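PDB 1NM2: malonyl CoA:acyl carrier protein malonyltransferase from Streptomyces coelicolor, which probably transfers the malonyl group from malonyl-CoA to holo-acyl carrier protein, supplying malonyl-ACP for fatty acid biosynthesis. Local coordinates for residues Ala67-Ala72 / Ala104-Gly109; Gly92-His97 / Pro225-Val230; Gly100-Ala105 / Asp246-Gln251; Gly109-Thr114 / Lys218-Ala223; Leu117-Arg122 / Asp211-Ala216. All blocks are in the same frame, centred on the assembly; numbering follows the deposited sequence.

Interactions 2 and 3 are buried, while interactions 1, 4 and 5 reach partly to the surface. Interaction 2 pairs two parallel strands through backbone hydrogen bonds. Interactions 1 and 3 use different parts of helix 100-107, which follows strand 93-96: Phe-107 meets helix 57-75, and Glu-101 and Ile-102 meet helix 241-251. Both are side-chain packing. Tyr-229 of interaction 2 touches interaction 3 through a hydrogen bond from its hydroxyl to Glu-101 O. Interaction 4 lies in the loop leading into helix 113-132, which interaction 5 uses. It has a backbone hydrogen bond, and interaction 5 is leucine and alanine packing with an arginine at its outer side. Leu-119 touches Leu-111 and Leu-220, which joins the two.

Interaction 1: residues Ala67-Ala72 / Ala104-Gly109; sequences AGILSA and AAVFAG
Ile-69 and Val-106 bring the two backbones nearest, with their CA atoms 7.4 Å apart, and Gly-109 ends the second helix in a Schellman motif, at positive phi. The Phe-107 ring carries most of the contact. Its CG lies anti to the carbonyl carbon (chi1 -57°), and the ring reaches across to helix 57-75. Ala-72 CB comes close to the CE1 and CZ side of the ring, 3.3 Å from Phe-107 CE1, and approaches obliquely. Gly-68 O lies in the ring plane at the edge, 3.6 Å from Phe-107 CZ. Ile-69 CA is near the same plane. A second, lighter contact joins Ile-69 CD1 to Val-106 CG2 at 3.9 Å, the two side chains crossing at about a right angle. An alanine in place of Phe-107 would probably leave Ala-72 CB and Gly-68 O without their ring partner and open a gap between the helices. Phe-107 further touches Val-276 and Val-94 of strand 93-96. Ile-69 rests on Trp-34 of helix 27-38, and Val-106 meets Ala-116 of helix 113-132.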
# COMPACT_ATOMS: atom_id res chain seq x y z
N ALA A 67 11.20 0.64 -3.08
CA ALA A 67 10.94 1.15 -4.43
C ALA A 67 10.30 2.53 -4.37
O ALA A 67 10.67 3.43 -5.13
CB ALA A 67 10.04 0.18 -5.19
N GLY A 68 9.33 2.69 -3.47
CA GLY A 68 8.64 3.96 -3.32
C GLY A 68 9.54 5.06 -2.81
O GLY A 68 9.52 6.19 -3.33
N ILE A 69 10.35 4.75 -1.80
CA ILE A 69 11.27 5.74 -1.25
C ILE A 69 12.31 6.11 -2.30
O ILE A 69 12.64 7.29 -2.47
CB ILE A 69 12.01 5.19 -0.01
CG1 ILE A 69 11.00 4.90 1.11
CG2 ILE A 69 13.05 6.19 0.46
CD1 ILE A 69 11.60 4.20 2.31
N LEU A 70 12.81 5.11 -3.01
CA LEU A 70 13.82 5.32 -4.03
C LEU A 70 13.32 6.16 -5.21
O LEU A 70 14.01 7.10 -5.64
CB LEU A 70 14.34 3.97 -4.55
CG LEU A 70 15.61 3.99 -5.42
CD1 LEU A 70 16.79 4.48 -4.58
CD2 LEU A 70 15.88 2.59 -5.95
N SER A 71 12.14 5.85 -5.73
CA SER A 71 11.62 6.61 -6.86
C SER A 71 11.27 8.03 -6.46
O SER A 71 11.49 8.98 -7.22
CB SER A 71 10.40 5.90 -7.48
OG SER A 71 9.40 5.64 -6.52
N ALA A 72 10.73 8.19 -5.25
CA ALA A 72 10.39 9.52 -4.76
C ALA A 72 11.67 10.35 -4.63
O ALA A 72 11.72 11.51 -5.03
CB ALA A 72 9.71 9.42 -3.41
N ALA A 104 4.39 6.25 2.73
CA ALA A 104 3.88 7.61 2.86
C ALA A 104 4.34 8.27 4.16
O ALA A 104 4.46 9.49 4.23
CB ALA A 104 2.35 7.60 2.80
N ALA A 105 4.59 7.46 5.19
CA ALA A 105 5.06 7.98 6.47
C ALA A 105 6.45 8.59 6.29
O ALA A 105 6.82 9.55 6.98
CB ALA A 105 5.10 6.87 7.51
N VAL A 106 7.22 8.01 5.37
CA VAL A 106 8.56 8.51 5.09
C VAL A 106 8.42 9.85 4.37
O VAL A 106 9.08 10.83 4.74
CB VAL A 106 9.36 7.50 4.20
CG1 VAL A 106 10.73 8.07 3.86
CG2 VAL A 106 9.51 6.17 4.93
N PHE A 107 7.54 9.92 3.37
CA PHE A 107 7.33 11.17 2.65
C PHE A 107 6.89 12.31 3.57
O PHE A 107 7.27 13.46 3.36
CB PHE A 107 6.27 11.01 1.54
CG PHE A 107 6.58 9.93 0.55
CD1 PHE A 107 7.90 9.53 0.32
CD2 PHE A 107 5.56 9.32 -0.18
CE1 PHE A 107 8.19 8.53 -0.61
CE2 PHE A 107 5.84 8.33 -1.11
CZ PHE A 107 7.16 7.93 -1.32
N ALA A 108 6.09 11.99 4.59
CA ALA A 108 5.61 13.01 5.52
C ALA A 108 6.60 13.30 6.65
O ALA A 108 6.33 14.13 7.52
CB ALA A 108 4.26 12.59 6.11
N GLY A 109 7.73 12.61 6.65
CA GLY A 109 8.74 12.84 7.67
C GLY A 109 8.41 12.26 9.04
O GLY A 109 8.97 12.68 10.05

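Interaction 2: residues Gly92-His97 / Pro225-Val230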
# COMPACT_ATOMS: atom_id res chain seq x y z
N GLY A 92 1.23 18.35 -1.46
CA GLY A 92 0.18 18.89 -0.61
C GLY A 92 -0.27 17.87 0.42
O GLY A 92 -0.68 18.22 1.53
N ALA A 93 -0.20 16.59 0.06
CA ALA A 93 -0.59 15.52 0.97
C ALA A 93 -0.04 14.18 0.49
O ALA A 93 0.33 14.05 -0.68
CB ALA A 93 -2.11 15.44 1.07
N VAL A 94 0.03 13.21 1.39
CA VAL A 94 0.53 11.88 1.04
C VAL A 94 -0.36 10.78 1.60
O VAL A 94 -1.09 10.98 2.57
CB VAL A 94 1.96 11.65 1.59
CG1 VAL A 94 2.91 12.67 0.98
CG2 VAL A 94 1.96 11.73 3.12
N ALA A 95 -0.31 9.62 0.96
CA ALA A 95 -1.10 8.47 1.41
C ALA A 95 -0.62 7.23 0.65
O ALA A 95 0.15 7.34 -0.31
CB ALA A 95 -2.59 8.72 1.16
N GLY A 96 -1.06 6.06 1.09
CA GLY A 96 -0.65 4.84 0.43
C GLY A 96 -1.61 3.71 0.72
O GLY A 96 -2.39 3.79 1.67
N HIS A 97 -1.55 2.66 -0.09
CA HIS A 97 -2.44 1.52 0.09
C HIS A 97 -1.78 0.41 0.93
O HIS A 97 -0.87 -0.26 0.46
CB HIS A 97 -2.87 0.97 -1.28
CG HIS A 97 -4.13 0.17 -1.24
ND1 HIS A 97 -4.18 -1.11 -0.72
CD2 HIS A 97 -5.39 0.47 -1.63
CE1 HIS A 97 -5.43 -1.55 -0.79
NE2 HIS A 97 -6.18 -0.62 -1.34
N PRO A 225 3.87 14.48 11.33
CA PRO A 225 3.95 14.64 9.87
C PRO A 225 4.15 16.10 9.46
O PRO A 225 3.51 17.00 9.99
CB PRO A 225 2.61 14.08 9.39
CG PRO A 225 1.69 14.34 10.55
CD PRO A 225 2.55 13.98 11.74
N LYS A 226 5.06 16.32 8.51
CA LYS A 226 5.35 17.68 8.03
C LYS A 226 4.46 18.01 6.83
O LYS A 226 4.38 19.15 6.40
CB LYS A 226 6.82 17.78 7.62
CG LYS A 226 7.79 17.47 8.74
CD LYS A 226 9.23 17.47 8.24
CE LYS A 226 10.20 17.04 9.35
NZ LYS A 226 11.62 16.98 8.87
N VAL A 227 3.80 16.98 6.31
CA VAL A 227 2.90 17.11 5.17
C VAL A 227 1.62 16.38 5.57
O VAL A 227 1.68 15.41 6.33
CB VAL A 227 3.49 16.44 3.91
CG1 VAL A 227 2.60 16.72 2.72
CG2 VAL A 227 4.91 16.94 3.66
N THR A 228 0.48 16.84 5.07
CA THR A 228 -0.79 16.21 5.40
C THR A 228 -0.73 14.71 5.11
O THR A 228 -0.42 14.29 4.00
CB THR A 228 -1.93 16.84 4.58
OG1 THR A 228 -1.98 18.25 4.83
CG2 THR A 228 -3.27 16.21 4.97
N TYR A 229 -1.02 13.91 6.13
CA TYR A 229 -0.98 12.45 6.02
C TYR A 229 -2.40 11.87 6.11
O TYR A 229 -3.06 11.99 7.14
CB TYR A 229 -0.11 11.87 7.14
CG TYR A 229 0.04 10.37 7.09
CD1 TYR A 229 1.11 9.78 6.42
CD2 TYR A 229 -0.90 9.54 7.70
CE1 TYR A 229 1.24 8.40 6.35
CE2 TYR A 229 -0.78 8.16 7.62
CZ TYR A 229 0.29 7.59 6.95
OH TYR A 229 0.38 6.23 6.86
N VAL A 230 -2.86 11.25 5.03
CA VAL A 230 -4.21 10.66 4.97
C VAL A 230 -4.14 9.17 5.30
O VAL A 230 -3.41 8.43 4.64
CB VAL A 230 -4.84 10.86 3.58
CG1 VAL A 230 -6.25 10.28 3.55
CG2 VAL A 230 -4.88 12.34 3.23
O HOH W 1 0.42 19.78 3.60
O HOH W 2 -2.81 6.15 3.39
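The Tyr-229 ring meets Val-94 CG2 obliquely at its CD1 atom, 3.9 Å away, and the two side chains cross at about a right angle. The Tyr-229 side chain also touches Ala-104, Val-244 and Leu-248, and its OH hydrogen-bonds to Glu-101 O. Two backbone hydrogen bonds join strand 93-96 to the short, weakly bonded strand 228-229: Val-94 N gives to Thr-228 O at 2.9 Å, and Val-230 N gives to Val-94 O at 3.0 Å with an N-H...O angle of 178°. Val-94 thus uses both its N and its O on the same neighbour, flanking Tyr-229 as expected of a parallel pair. This pair belongs to the parallel sheet of the alpha/beta-hydrolase-like core, where 228-229 is the outermost strand next to 93-96. Gly-96 lies at the end of 93-96 and is the first glycine of a GxSxG pattern, consistent with a nucleophile elbow. On the other face Ala-93 CB packs on Thr-228 CB at 3.8 Å. Further along, Ala-95 CB meets Val-230 CB at 3.9 Å, and both side chains touch Phe-265 of helix 258-267. Water 1 bridges Gly-92 O and Thr-228 N. Water 2 links Gly-96 N to Val-230 O.

Interaction 3: residues Gly100-Ala105 / Asp246-Gln251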
# COMPACT_ATOMS: atom_id res chain seq x y z
N GLY A 100 1.75 0.70 1.48
CA GLY A 100 2.08 2.03 0.97
C GLY A 100 1.96 3.10 2.03
O GLY A 100 2.48 4.21 1.86
N GLU A 101 1.28 2.79 3.13
CA GLU A 101 1.11 3.75 4.22
C GLU A 101 2.43 3.98 4.94
O GLU A 101 2.68 5.07 5.47
CB GLU A 101 0.09 3.26 5.25
CG GLU A 101 -1.33 3.18 4.76
CD GLU A 101 -2.33 3.50 5.86
OE1 GLU A 101 -2.90 4.61 5.83
OE2 GLU A 101 -2.51 2.65 6.76
N ILE A 102 3.27 2.95 4.99
CA ILE A 102 4.56 3.09 5.64
C ILE A 102 5.41 3.96 4.72
O ILE A 102 6.14 4.83 5.19
CB ILE A 102 5.25 1.71 5.86
CG1 ILE A 102 4.52 0.93 6.96
CG2 ILE A 102 6.70 1.92 6.28
CD1 ILE A 102 3.11 0.50 6.60
N THR A 103 5.30 3.73 3.42
CA THR A 103 6.05 4.50 2.44
C THR A 103 5.68 5.98 2.56
O THR A 103 6.55 6.86 2.52
CB THR A 103 5.73 4.03 1.00
OG1 THR A 103 5.93 2.61 0.93
CG2 THR A 103 6.65 4.71 -0.02
N ALA A 104 4.39 6.25 2.73
CA ALA A 104 3.88 7.61 2.86
C ALA A 104 4.34 8.27 4.16
O ALA A 104 4.46 9.49 4.23
CB ALA A 104 2.35 7.60 2.80
N ALA A 105 4.59 7.46 5.19
CA ALA A 105 5.06 7.98 6.47
C ALA A 105 6.45 8.59 6.29
O ALA A 105 6.82 9.55 6.98
CB ALA A 105 5.10 6.87 7.51
N ASP A 246 0.53 4.33 15.51
CA ASP A 246 -0.44 3.42 16.11
C ASP A 246 -1.40 2.91 15.04
O ASP A 246 -1.76 1.73 15.03
CB ASP A 246 -1.22 4.09 17.25
CG ASP A 246 -0.35 4.37 18.48
OD1 ASP A 246 0.62 3.63 18.72
OD2 ASP A 246 -0.66 5.32 19.22
N ARG A 247 -1.80 3.80 14.13
CA ARG A 247 -2.71 3.42 13.05
C ARG A 247 -2.06 2.40 12.12
O ARG A 247 -2.71 1.45 11.69
CB ARG A 247 -3.14 4.66 12.27
CG ARG A 247 -4.22 5.47 12.96
CD ARG A 247 -4.50 6.78 12.24
NE ARG A 247 -5.69 7.44 12.79
CZ ARG A 247 -6.84 7.58 12.14
NH1 ARG A 247 -6.97 7.10 10.90
NH2 ARG A 247 -7.86 8.18 12.72
N LEU A 248 -0.78 2.60 11.80
CA LEU A 248 -0.04 1.68 10.93
C LEU A 248 -0.03 0.27 11.54
O LEU A 248 -0.28 -0.72 10.86
CB LEU A 248 1.41 2.13 10.75
CG LEU A 248 1.74 3.37 9.90
CD1 LEU A 248 3.22 3.71 10.07
CD2 LEU A 248 1.42 3.10 8.44
N VAL A 249 0.27 0.20 12.84
CA VAL A 249 0.34 -1.08 13.53
C VAL A 249 -1.02 -1.78 13.56
O VAL A 249 -1.10 -2.99 13.35
CB VAL A 249 0.83 -0.89 14.98
CG1 VAL A 249 0.88 -2.23 15.70
CG2 VAL A 249 2.21 -0.24 14.97
N GLY A 250 -2.07 -1.02 13.81
CA GLY A 250 -3.41 -1.59 13.86
C GLY A 250 -4.00 -1.94 12.51
O GLY A 250 -4.78 -2.88 12.41
N GLN A 251 -3.62 -1.20 11.47
CA GLN A 251 -4.14 -1.43 10.12
C GLN A 251 -3.94 -2.82 9.54
O GLN A 251 -4.66 -3.22 8.63
CB GLN A 251 -3.57 -0.41 9.12
CG GLN A 251 -4.38 0.88 8.97
CD GLN A 251 -5.85 0.62 8.68
OE1 GLN A 251 -6.22 0.10 7.61
NE2 GLN A 251 -6.70 0.97 9.63
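Leu-248 CD2 is the centre of the contact. It lies 3.5 Å from Glu-101 CB and 3.6 Å from Ile-102 CD1. Leu-248 CG is anti to its carbonyl carbon (chi1 -71°), and the end of the side chain comes nearer to helix 100-107. Its other methyl, CD1, lies 4.5 Å from Ala-105 CB, a looser touch. Farther along, Glu-101 OE2 comes 3.4 Å from Gln-251 CG, a polar oxygen against an aliphatic carbon. The side chains of Glu-101 and Gln-251 cross at about a right angle there. The Glu-101 chain is bent at chi2, and its other oxygen, OE1, accepts a hydrogen bond from Asn-232 N, which helps to hold the carboxylate. Behind this shell, Tyr-229 of strand 228-229 backs the contact. Ile-102 rests on Ala-116 and Arg-123 of helix 113-132. On the far helix, Arg-247 forms a salt bridge with Asp-234, and Val-249 packs on helix 207-217. The two helices run nearly antiparallel, at 167°, with their axes 10.6 Å apart. Helix 100-107 begins at the last glycine of the GxSxG pattern, consistent with the helix that follows a nucleophile elbow in an alpha/beta-hydrolase-like core; helix 241-251 packs along it.

Interaction 4: residues Gly109-Thr114 / Lys218-Ala223; sequences GVLDDT and KALTPA
Val-110 and Ala-223 bring the two backbones within 4.5 Å, CA to CA, and one hydrogen bond links them. Ala-223 N gives to Val-110 O at 2.9 Å, with an N-H...O angle of 168°. The same oxygen receives a CA-H contact from Pro-222 CA at 3.4 Å. In return, Val-110 CA makes a CA-H contact with Ala-223 O. The Val-110 side chain lies ahead of that oxygen, with CG1 3.4 Å from Ala-223 O. Its CG1 is anti to the backbone N (chi1 176°) and also meets Pro-222 CB at 3.9 Å. Ala-223 CB lies 3.5 Å from Gly-109 O. Leu-111 supplies the other apolar contacts. Its CD2 lies 4.1 Å from both Leu-220 CD1 and Pro-222 CB. It crosses Leu-220 at about a right angle and runs beside Pro-222, pointing the same way. Around them, Leu-111 and Leu-220 both touch Leu-119 of helix 113-132, while Val-110 and Pro-222 pack on helix 241-251. Asp-112 occupies the N-cap of helix 113-132. Its OD1 accepts from Ala-115 N and from Thr-114 OG1, met nearly along the C-O axis by the hydroxyl. Residues 109-114 thus join a Schellman motif at Gly-109 to an N-cap at Asp-112, a short helix-to-helix link backed by the 218-223 loop.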
# COMPACT_ATOMS: atom_id res chain seq x y z
N GLY A 109 7.73 12.61 6.65
CA GLY A 109 8.74 12.84 7.67
C GLY A 109 8.41 12.26 9.04
O GLY A 109 8.97 12.68 10.05
N VAL A 110 7.49 11.30 9.07
CA VAL A 110 7.10 10.66 10.32
C VAL A 110 8.18 9.67 10.74
O VAL A 110 8.53 9.58 11.92
CB VAL A 110 5.77 9.91 10.18
CG1 VAL A 110 5.43 9.18 11.48
CG2 VAL A 110 4.66 10.89 9.82
N LEU A 111 8.69 8.93 9.76
CA LEU A 111 9.72 7.94 9.99
C LEU A 111 10.81 8.12 8.94
O LEU A 111 10.52 8.50 7.80
CB LEU A 111 9.15 6.53 9.85
CG LEU A 111 8.01 6.07 10.75
CD1 LEU A 111 7.55 4.70 10.27
CD2 LEU A 111 8.47 6.02 12.20
N ASP A 112 12.06 7.84 9.31
CA ASP A 112 13.15 7.93 8.35
C ASP A 112 13.09 6.61 7.58
O ASP A 112 12.45 5.65 8.02
CB ASP A 112 14.49 8.12 9.07
CG ASP A 112 14.77 7.04 10.08
OD1 ASP A 112 15.08 5.90 9.66
OD2 ASP A 112 14.66 7.32 11.29
N ASP A 113 13.75 6.54 6.42
CA ASP A 113 13.67 5.32 5.62
C ASP A 113 14.10 4.01 6.28
O ASP A 113 13.36 3.03 6.22
CB ASP A 113 14.41 5.51 4.29
CG ASP A 113 15.84 5.90 4.48
OD1 ASP A 113 16.22 6.19 5.63
OD2 ASP A 113 16.58 5.91 3.47
N THR A 114 15.27 3.97 6.91
CA THR A 114 15.72 2.73 7.54
C THR A 114 14.75 2.24 8.61
O THR A 114 14.51 1.04 8.74
CB THR A 114 17.14 2.86 8.17
OG1 THR A 114 17.07 3.65 9.37
CG2 THR A 114 18.08 3.53 7.18
N LYS A 218 8.15 -0.31 18.99
CA LYS A 218 8.74 0.18 20.24
C LYS A 218 10.11 0.81 20.03
O LYS A 218 10.50 1.72 20.76
CB LYS A 218 8.91 -0.97 21.24
CG LYS A 218 7.64 -1.48 21.88
CD LYS A 218 7.99 -2.50 22.95
CE LYS A 218 6.74 -3.03 23.64
NZ LYS A 218 7.10 -4.04 24.68
N ALA A 219 10.85 0.31 19.05
CA ALA A 219 12.19 0.81 18.76
C ALA A 219 12.16 2.10 17.96
O ALA A 219 13.21 2.64 17.61
CB ALA A 219 12.98 -0.25 18.01
N LEU A 220 10.96 2.59 17.66
CA LEU A 220 10.82 3.80 16.87
C LEU A 220 10.35 5.00 17.68
O LEU A 220 9.70 4.86 18.72
CB LEU A 220 9.84 3.57 15.72
CG LEU A 220 10.13 2.39 14.79
CD1 LEU A 220 9.02 2.28 13.75
CD2 LEU A 220 11.48 2.59 14.12
N THR A 221 10.70 6.18 17.18
CA THR A 221 10.30 7.44 17.78
C THR A 221 9.82 8.25 16.59
O THR A 221 10.60 8.93 15.93
CB THR A 221 11.49 8.16 18.44
OG1 THR A 221 12.06 7.32 19.45
CG2 THR A 221 11.03 9.46 19.08
N PRO A 222 8.51 8.17 16.29
CA PRO A 222 7.89 8.88 15.17
C PRO A 222 7.77 10.38 15.37
O PRO A 222 7.48 10.86 16.47
CB PRO A 222 6.52 8.22 15.07
CG PRO A 222 6.20 7.95 16.49
CD PRO A 222 7.50 7.38 17.02
N ALA A 223 8.00 11.13 14.30
CA ALA A 223 7.88 12.58 14.35
C ALA A 223 6.52 12.96 13.78
O ALA A 223 5.90 12.18 13.05
CB ALA A 223 8.99 13.23 13.53

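Interaction 5: residues Leu117-Arg122 / Asp211-Ala216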
# COMPACT_ATOMS: atom_id res chain seq x y z
N LEU A 117 11.76 0.78 6.73
CA LEU A 117 12.07 -0.50 6.11
C LEU A 117 12.18 -1.59 7.18
O LEU A 117 11.81 -2.74 6.94
CB LEU A 117 13.37 -0.40 5.31
CG LEU A 117 13.31 0.54 4.10
CD1 LEU A 117 14.70 0.69 3.52
CD2 LEU A 117 12.35 -0.01 3.05
N SER A 118 12.67 -1.22 8.35
CA SER A 118 12.80 -2.16 9.46
C SER A 118 11.41 -2.54 9.96
O SER A 118 11.14 -3.69 10.29
CB SER A 118 13.61 -1.54 10.59
OG SER A 118 13.65 -2.40 11.72
N LEU A 119 10.53 -1.55 10.01
CA LEU A 119 9.16 -1.77 10.47
C LEU A 119 8.38 -2.64 9.48
O LEU A 119 7.66 -3.57 9.88
CB LEU A 119 8.43 -0.44 10.63
CG LEU A 119 6.98 -0.53 11.12
CD1 LEU A 119 6.97 -0.96 12.59
CD2 LEU A 119 6.29 0.82 10.96
N VAL A 120 8.52 -2.35 8.19
CA VAL A 120 7.79 -3.10 7.18
C VAL A 120 8.35 -4.51 6.99
O VAL A 120 7.62 -5.42 6.59
CB VAL A 120 7.76 -2.33 5.83
CG1 VAL A 120 9.11 -2.40 5.13
CG2 VAL A 120 6.66 -2.87 4.95
N ARG A 121 9.64 -4.70 7.27
CA ARG A 121 10.25 -6.03 7.16
C ARG A 121 9.51 -6.86 8.22
O ARG A 121 9.10 -7.99 7.96
CB ARG A 121 11.74 -5.96 7.51
CG ARG A 121 12.66 -7.00 6.85
CD ARG A 121 12.04 -8.37 6.63
NE ARG A 121 13.04 -9.44 6.74
CZ ARG A 121 13.02 -10.57 6.04
NH1 ARG A 121 12.07 -10.79 5.15
NH2 ARG A 121 13.96 -11.49 6.24
N ARG A 122 9.35 -6.29 9.41
CA ARG A 122 8.66 -6.97 10.50
C ARG A 122 7.17 -7.13 10.17
O ARG A 122 6.55 -8.13 10.52
CB ARG A 122 8.81 -6.17 11.81
CG ARG A 122 10.24 -6.12 12.33
CD ARG A 122 10.71 -7.50 12.75
NE ARG A 122 12.13 -7.53 13.11
CZ ARG A 122 12.74 -8.58 13.64
NH1 ARG A 122 12.05 -9.69 13.88
NH2 ARG A 122 14.03 -8.53 13.92
N ASP A 211 0.35 -7.69 17.55
CA ASP A 211 1.21 -7.85 18.72
C ASP A 211 2.68 -7.79 18.31
O ASP A 211 3.46 -7.05 18.91
CB ASP A 211 0.93 -9.18 19.42
CG ASP A 211 -0.52 -9.33 19.85
OD1 ASP A 211 -1.15 -8.32 20.24
OD2 ASP A 211 -1.03 -10.48 19.81
N LYS A 212 3.05 -8.55 17.29
CA LYS A 212 4.43 -8.58 16.81
C LYS A 212 4.86 -7.25 16.22
O LYS A 212 5.98 -6.79 16.46
CB LYS A 212 4.60 -9.69 15.77
CG LYS A 212 4.33 -11.09 16.28
CD LYS A 212 4.42 -12.11 15.15
CE LYS A 212 4.11 -13.53 15.63
NZ LYS A 212 5.10 -14.01 16.63
N LEU A 213 3.99 -6.62 15.43
CA LEU A 213 4.32 -5.34 14.82
C LEU A 213 4.44 -4.24 15.86
O LEU A 213 5.25 -3.32 15.71
CB LEU A 213 3.26 -4.97 13.77
CG LEU A 213 3.59 -3.75 12.90
CD1 LEU A 213 4.94 -3.95 12.22
CD2 LEU A 213 2.48 -3.55 11.88
N ALA A 214 3.64 -4.33 16.93
CA ALA A 214 3.70 -3.34 18.01
C ALA A 214 5.06 -3.40 18.71
O ALA A 214 5.57 -2.37 19.14
CB ALA A 214 2.59 -3.60 19.02
N GLU A 215 5.62 -4.60 18.82
CA GLU A 215 6.93 -4.75 19.46
C GLU A 215 7.99 -4.03 18.64
O GLU A 215 8.86 -3.36 19.19
CB GLU A 215 7.32 -6.23 19.59
CG GLU A 215 6.59 -6.99 20.68
CD GLU A 215 6.74 -6.35 22.06
OE1 GLU A 215 7.87 -6.05 22.48
OE2 GLU A 215 5.70 -6.16 22.72
N ALA A 216 7.92 -4.17 17.32
CA ALA A 216 8.89 -3.50 16.45
C ALA A 216 8.71 -1.98 16.53
O ALA A 216 9.68 -1.23 16.47
CB ALA A 216 8.71 -3.97 15.02
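Apolar packing between Leu-119 and Leu-213 is the inner part of the contact. Their CD1 methyls meet at 3.6 Å, and the side chains cross at about a right angle. Each leucine has CG anti to its backbone N (Leu-119 chi1 -179°). Leu-213 CD1 also sits 3.6 Å from Leu-119 O, so one methyl covers both a side chain and a backbone carbonyl. Leu-119 CD1 extends to Ala-216 CB at 4.2 Å, a looser touch. Both leucines are buried. Leu-119 goes on to touch Leu-245, and Leu-213 reaches Val-249 and Val-252.

The helices are nearly antiparallel, 162° between their directions, with axes 9.4 Å apart. Helix 113-132 here meets helix 207-217, and helix 241-251 touches the leucines from both. This is plain helix packing within the acyl transferase domain, about 16 Å from the chain centre to the centre of the contact.

Aliphatic contact by a charged residue forms the outer part. Arg-122 CG lies 3.8 Å from Ala-216 CB, and Arg-122 CB is almost as near. The arginine chain bends at chi2, and its end leads away from helix 207-217. Its methylene groups alone therefore touch the alanine.

Beyond the packing, Lys-212 of helix 207-217 has a long, weak ion pair with Glu-129 of helix 113-132.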